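Local coordinates for class II aldolase/adducin domain protein (Pseudomonas syringae pv. phaseolicola 1448A, PDB 3OCR) that probably acts as a metal-dependent lyase of the class II aldolase/adducin family, at the interface of chains A and B. Residues are numbered along the deposited sequence; one frame, centred on the assembly and turned at random. Chains: chain A/B, Class II aldolase/adducin domain protein.

The interface of chains A and B. Residues chain A 51-52, 129-131, 134; chain B 149, 211.
B:His149 and B:Tyr211 of one chain meet A:Asp52 and A:His129 of a neighbouring copy in the deposited tetramer. A:His129 is the second histidine of the His-Thr-His motif, whose histidines help to bind the catalytic metal in class II aldolases, so this interface probably borders the active site. B:His149 donates from NE2, almost in its ring plane, to carboxylate oxygen OD2 of A:Asp52 (3.0 Å, 168° at the hydrogen), reaching it from well above the carboxylate plane. A:His129 ND1 donates to the same OD2 (3.0 Å) from the anti side, on the same face. OD2 thus takes one N-H from each chain; the ND1 bond restrains the A:His129 ring and may leave its NE2 directed towards a metal, while the B:His149 bond helps to position the carboxylate. The two imidazoles meet edge to face, planes 85° apart, with the CE1–NE2 edge of B:His149 over the A:His129 ring. Methyl CD1 of A:Ile134 packs against B:His149 CE1 (3.7 Å). The other carboxylate oxygen, A:Asp52 OD1, lies 3.7 Å from B:Tyr211 CE2. B:Tyr211 leaves helix 199-219 with CG turned away from the backbone N (chi1 -158°), which carries its phenol OH to a hydrogen bond with A:His129 O; the modelled 2.4 Å is doubtfully short. Around this hydroxyl lie two linked waters: water 1 also contacts A:Arg131 N (2.8 Å), starting helix 131-137, and water 2 contacts A:Thr51 O (2.7 Å), linking A:Asp52's loop loosely to the tyrosine.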
loop_
_atom_site.group_PDB
_atom_site.type_symbol
_atom_site.label_atom_id
_atom_site.label_comp_id
_atom_site.label_asym_id
_atom_site.label_seq_id
_atom_site.Cartn_x
_atom_site.Cartn_y
_atom_site.Cartn_z
ATOM N N THR A 51 -3.803 -5.905 -12.216
ATOM C CA THR A 51 -4.019 -7.294 -12.632
ATOM C C THR A 51 -4.848 -8.060 -11.618
ATOM O O THR A 51 -4.908 -7.689 -10.458
ATOM C CB THR A 51 -2.704 -8.075 -12.769
ATOM O OG1 THR A 51 -1.999 -8.028 -11.521
ATOM C CG2 THR A 51 -1.844 -7.525 -13.874
ATOM N N ASP A 52 -5.442 -9.155 -12.083
ATOM C CA ASP A 52 -6.183 -10.068 -11.243
ATOM C C ASP A 52 -5.713 -11.473 -11.662
ATOM O O ASP A 52 -6.440 -12.256 -12.287
ATOM C CB ASP A 52 -7.700 -9.801 -11.420
ATOM C CG ASP A 52 -8.576 -10.843 -10.762
ATOM O OD1 ASP A 52 -8.152 -11.440 -9.755
ATOM O OD2 ASP A 52 -9.709 -11.048 -11.253
ATOM N N HIS A 129 -9.872 -5.648 -13.257
ATOM C CA HIS A 129 -10.474 -5.955 -11.966
ATOM C C HIS A 129 -9.554 -5.488 -10.856
ATOM O O HIS A 129 -8.946 -6.313 -10.176
ATOM C CB HIS A 129 -10.632 -7.459 -11.775
ATOM C CG HIS A 129 -11.700 -8.093 -12.604
ATOM N ND1 HIS A 129 -11.818 -9.463 -12.710
ATOM C CD2 HIS A 129 -12.705 -7.568 -13.345
ATOM C CE1 HIS A 129 -12.839 -9.755 -13.495
ATOM N NE2 HIS A 129 -13.393 -8.623 -13.895
ATOM N N THR A 130 -9.425 -4.188 -10.663
ATOM C CA THR A 130 -8.545 -3.656 -9.635
ATOM C C THR A 130 -9.341 -3.410 -8.379
ATOM O O THR A 130 -10.561 -3.246 -8.447
ATOM C CB THR A 130 -7.933 -2.279 -10.068
ATOM O OG1 THR A 130 -8.993 -1.308 -10.244
ATOM C CG2 THR A 130 -7.114 -2.436 -11.342
ATOM N N ARG A 131 -8.653 -3.370 -7.234
ATOM C CA ARG A 131 -9.271 -3.050 -5.952
ATOM C C ARG A 131 -10.166 -1.808 -6.011
ATOM O O ARG A 131 -11.343 -1.855 -5.635
ATOM C CB ARG A 131 -8.173 -2.868 -4.895
ATOM C CG ARG A 131 -8.640 -2.431 -3.527
ATOM C CD ARG A 131 -7.467 -1.864 -2.717
ATOM N NE ARG A 131 -6.890 -0.690 -3.371
ATOM C CZ ARG A 131 -5.598 -0.526 -3.649
ATOM N NH1 ARG A 131 -4.716 -1.463 -3.316
ATOM N NH2 ARG A 131 -5.191 0.589 -4.254
ATOM N N ILE A 134 -13.099 -1.794 -9.011
ATOM C CA ILE A 134 -14.251 -2.579 -8.580
ATOM C C ILE A 134 -14.985 -1.859 -7.444
ATOM O O ILE A 134 -16.204 -1.798 -7.433
ATOM C CB ILE A 134 -13.857 -4.006 -8.188
ATOM C CG1 ILE A 134 -13.139 -4.706 -9.362
ATOM C CG2 ILE A 134 -15.062 -4.795 -7.711
ATOM C CD1 ILE A 134 -12.575 -6.027 -8.981
ATOM N N HIS B 149 -16.085 -11.165 -7.399
ATOM C CA HIS B 149 -15.190 -11.948 -6.553
ATOM C C HIS B 149 -15.848 -12.437 -5.254
ATOM O O HIS B 149 -15.672 -13.594 -4.868
ATOM C CB HIS B 149 -13.927 -11.132 -6.263
ATOM C CG HIS B 149 -13.205 -10.725 -7.506
ATOM N ND1 HIS B 149 -13.717 -9.793 -8.389
ATOM C CD2 HIS B 149 -12.037 -11.152 -8.039
ATOM C CE1 HIS B 149 -12.881 -9.652 -9.404
ATOM N NE2 HIS B 149 -11.853 -10.460 -9.215
ATOM N N TYR B 211 -8.609 -11.636 -2.065
ATOM C CA TYR B 211 -8.929 -10.549 -2.993
ATOM C C TYR B 211 -10.344 -9.996 -2.788
ATOM O O TYR B 211 -10.544 -8.787 -2.817
ATOM C CB TYR B 211 -8.753 -10.968 -4.434
ATOM C CG TYR B 211 -8.539 -9.766 -5.375
ATOM C CD1 TYR B 211 -7.734 -8.680 -4.992
ATOM C CD2 TYR B 211 -9.126 -9.727 -6.630
ATOM C CE1 TYR B 211 -7.524 -7.582 -5.857
ATOM C CE2 TYR B 211 -8.918 -8.648 -7.501
ATOM C CZ TYR B 211 -8.113 -7.590 -7.115
ATOM O OH TYR B 211 -7.920 -6.531 -7.974
HETATM O O HOH W 1 -6.019 -4.231 -7.018
HETATM O O HOH W 2 -5.231 -5.224 -9.337
#